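Local coordinates for protein gamma-glutamyltranspeptidase (Streptomyces lincolnensis, PDB 6J3A) that is a homologue of the LmbA-like glutamyltranspeptidases and probably cleaves or transfers gamma-glutamyl groups, as a member of the N-terminal nucleophile (Ntn) hydrolase superfamily, at residues W163-D168 against V448-G453. Numbering follows the deposited sequence.
Sequences WTTSAD and VVPELG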
ATOM      1  N   TRP A 163      19.573  -5.003 -32.865  1.00 34.73           N
ATOM      2  CA  TRP A 163      18.103  -5.186 -32.707  1.00 35.36           C
ATOM      3  C   TRP A 163      17.379  -3.868 -32.880  1.00 35.55           C
ATOM      4  O   TRP A 163      16.878  -3.278 -31.924  1.00 36.56           O
ATOM      5  CB  TRP A 163      17.719  -5.795 -31.350  1.00 35.87           C
ATOM      6  CG  TRP A 163      18.349  -7.131 -31.031  1.00 36.21           C
ATOM      7  CD1 TRP A 163      19.044  -7.952 -31.880  1.00 36.09           C
ATOM      8  CD2 TRP A 163      18.312  -7.801 -29.772  1.00 35.12           C
ATOM      9  NE1 TRP A 163      19.455  -9.078 -31.216  1.00 35.35           N
ATOM     10  CE2 TRP A 163      19.023  -9.009 -29.920  1.00 35.53           C
ATOM     11  CE3 TRP A 163      17.756  -7.492 -28.529  1.00 34.80           C
ATOM     12  CZ2 TRP A 163      19.188  -9.913 -28.870  1.00 36.32           C
ATOM     13  CZ3 TRP A 163      17.926  -8.383 -27.485  1.00 35.62           C
ATOM     14  CH2 TRP A 163      18.640  -9.582 -27.662  1.00 35.87           C
ATOM     15  N   THR A 164      17.318  -3.411 -34.119  1.00 35.15           N
ATOM     16  CA  THR A 164      16.827  -2.069 -34.406  1.00 34.38           C
ATOM     17  C   THR A 164      15.326  -1.917 -34.182  1.00 33.93           C
ATOM     18  O   THR A 164      14.855  -0.803 -33.957  1.00 33.87           O
ATOM     19  CB  THR A 164      17.182  -1.625 -35.835  1.00 33.88           C
ATOM     20  OG1 THR A 164      16.728  -2.604 -36.774  1.00 32.90           O
ATOM     21  CG2 THR A 164      18.688  -1.433 -35.974  1.00 33.91           C
ATOM     22  N   THR A 165      14.579  -3.016 -34.248  1.00 33.18           N
ATOM     23  CA  THR A 165      13.142  -2.967 -33.965  1.00 34.18           C
ATOM     24  C   THR A 165      12.855  -2.673 -32.491  1.00 34.09           C
ATOM     25  O   THR A 165      11.810  -2.113 -32.166  1.00 34.12           O
ATOM     26  CB  THR A 165      12.433  -4.274 -34.355  1.00 34.55           C
ATOM     27  OG1 THR A 165      13.088  -5.383 -33.721  1.00 35.01           O
ATOM     28  CG2 THR A 165      12.444  -4.453 -35.869  1.00 34.05           C
ATOM     29  N   SER A 166      13.777  -3.071 -31.616  1.00 33.81           N
ATOM     30  CA  SER A 166      13.696  -2.763 -30.187  1.00 34.39           C
ATOM     31  C   SER A 166      14.100  -1.314 -29.882  1.00 34.67           C
ATOM     32  O   SER A 166      13.531  -0.686 -28.980  1.00 35.72           O
ATOM     33  CB  SER A 166      14.558  -3.733 -29.371  1.00 34.64           C
ATOM     34  OG  SER A 166      14.034  -5.047 -29.423  1.00 35.32           O
ATOM     35  N   ALA A 167      15.089  -0.801 -30.615  1.00 33.88           N
ATOM     36  CA  ALA A 167      15.431   0.622 -30.583  1.00 33.09           C
ATOM     37  C   ALA A 167      14.235   1.506 -30.958  1.00 32.84           C
ATOM     38  O   ALA A 167      13.981   2.505 -30.289  1.00 32.43           O
ATOM     39  CB  ALA A 167      16.607   0.902 -31.499  1.00 33.80           C
ATOM     40  N   ASP A 168      13.483   1.113 -31.989  1.00 33.34           N
ATOM     41  CA  ASP A 168      12.267   1.842 -32.424  1.00 33.80           C
ATOM     42  C   ASP A 168      11.239   2.026 -31.316  1.00 35.11           C
ATOM     43  O   ASP A 168      10.546   3.041 -31.266  1.00 36.31           O
ATOM     44  CB  ASP A 168      11.558   1.122 -33.590  1.00 33.88           C
ATOM     45  CG  ASP A 168      12.379   1.098 -34.873  1.00 34.25           C
ATOM     46  OD1 ASP A 168      13.273   1.955 -35.045  1.00 35.66           O
ATOM     47  OD2 ASP A 168      12.120   0.216 -35.720  1.00 33.90           O
ATOM     48  N   VAL A 448      12.314  -6.791 -30.621  1.00 28.00           N
ATOM     49  CA  VAL A 448      10.882  -6.612 -30.762  1.00 28.35           C
ATOM     50  C   VAL A 448      10.380  -7.132 -32.106  1.00 28.10           C
ATOM     51  O   VAL A 448      10.947  -6.845 -33.155  1.00 29.46           O
ATOM     52  CB  VAL A 448      10.495  -5.123 -30.604  1.00 29.01           C
ATOM     53  CG1 VAL A 448       9.065  -4.845 -31.079  1.00 29.14           C
ATOM     54  CG2 VAL A 448      10.648  -4.708 -29.146  1.00 29.33           C
ATOM     55  N   VAL A 449       9.302  -7.897 -32.049  1.00 28.46           N
ATOM     56  CA  VAL A 449       8.533  -8.251 -33.235  1.00 29.00           C
ATOM     57  C   VAL A 449       7.836  -6.971 -33.717  1.00 29.56           C
ATOM     58  O   VAL A 449       6.855  -6.534 -33.107  1.00 29.56           O
ATOM     59  CB  VAL A 449       7.492  -9.354 -32.942  1.00 28.98           C
ATOM     60  CG1 VAL A 449       6.762  -9.759 -34.222  1.00 28.61           C
ATOM     61  CG2 VAL A 449       8.134 -10.575 -32.272  1.00 28.37           C
ATOM     62  N   PRO A 450       8.341  -6.368 -34.817  1.00 30.45           N
ATOM     63  CA  PRO A 450       8.004  -4.968 -35.118  1.00 31.19           C
ATOM     64  C   PRO A 450       6.499  -4.687 -35.226  1.00 32.24           C
ATOM     65  O   PRO A 450       6.044  -3.667 -34.695  1.00 34.28           O
ATOM     66  CB  PRO A 450       8.743  -4.677 -36.438  1.00 30.73           C
ATOM     67  CG  PRO A 450       9.078  -5.998 -37.024  1.00 30.52           C
ATOM     68  CD  PRO A 450       9.089  -7.012 -35.915  1.00 30.59           C
ATOM     69  N   GLU A 451       5.736  -5.593 -35.836  1.00 31.57           N
ATOM     70  CA  GLU A 451       4.288  -5.358 -36.017  1.00 32.35           C
ATOM     71  C   GLU A 451       3.446  -5.656 -34.766  1.00 31.53           C
ATOM     72  O   GLU A 451       2.235  -5.378 -34.753  1.00 30.71           O
ATOM     73  CB  GLU A 451       3.711  -6.062 -37.265  1.00 34.43           C
ATOM     74  CG  GLU A 451       4.036  -7.533 -37.468  1.00 35.69           C
ATOM     75  CD  GLU A 451       5.317  -7.763 -38.269  1.00 36.99           C
ATOM     76  OE1 GLU A 451       6.403  -7.765 -37.650  1.00 36.86           O
ATOM     77  OE2 GLU A 451       5.238  -7.954 -39.506  1.00 37.05           O
ATOM     78  N   LEU A 452       4.088  -6.183 -33.717  1.00 29.67           N
ATOM     79  CA  LEU A 452       3.411  -6.474 -32.444  1.00 28.89           C
ATOM     80  C   LEU A 452       3.784  -5.570 -31.263  1.00 29.18           C
ATOM     81  O   LEU A 452       2.928  -5.245 -30.434  1.00 27.70           O
ATOM     82  CB  LEU A 452       3.643  -7.928 -32.057  1.00 27.65           C
ATOM     83  CG  LEU A 452       3.176  -8.958 -33.079  1.00 27.39           C
ATOM     84  CD1 LEU A 452       3.424 -10.336 -32.489  1.00 27.24           C
ATOM     85  CD2 LEU A 452       1.713  -8.798 -33.514  1.00 27.19           C
ATOM     86  N   GLY A 453       5.054  -5.196 -31.175  1.00 29.16           N
ATOM     87  CA  GLY A 453       5.514  -4.300 -30.130  1.00 29.21           C
ATOM     88  C   GLY A 453       6.232  -4.991 -28.993  1.00 29.00           C
ATOM     89  O   GLY A 453       6.671  -4.322 -28.067  1.00 29.56           O
TER
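T165 and S166, in the first turn of a short helix, use their hydroxyls to hold both backbone polar groups of V448. T165 OG1 donates to V448 O at 2.7 Å. The hydroxyl lies in the plane of that carbonyl, on a lone pair, with a C=O...OG1 angle of 133°. The torsion of T165 explains this reach: OG1 sits between the backbone N and the carbonyl carbon (chi1 54°), on the side facing V448. V448 N in turn donates to S166 OG, also at 2.7 Å, with an N-H...O angle of 152°. Two consecutive helix residues thus bind the N and O of one residue, V448, and tie it to the helix.

Van der Waals contacts flank this pair of bonds. The bond from CA to CB of V448 is directed at the helix. V448 CG2 lies 3.4 Å from S166 OG. V448 CB packs 3.6 Å from T165 O. On the other branch of T165, CG2 makes an apolar contact with the ring of P450, 3.8 Å from CB and slightly farther from CG. T165 therefore divides its work: the hydroxyl serves V448, and the methyl meets the proline.

Beyond P450 the chain turns back. L452 N and G453 N both bond to V449 O, and the turn links 448-449 to its antiparallel partner 454-455. The contact is structural packing between helix 164-170 and the start of this small hairpin. V448 also packs on V169 and Y170 farther along the same helix, and S166 touches F159 of helix 156-161. On the hairpin side, V449 and P450 lean on helix 220-229, where E451 forms a salt bridge with R227.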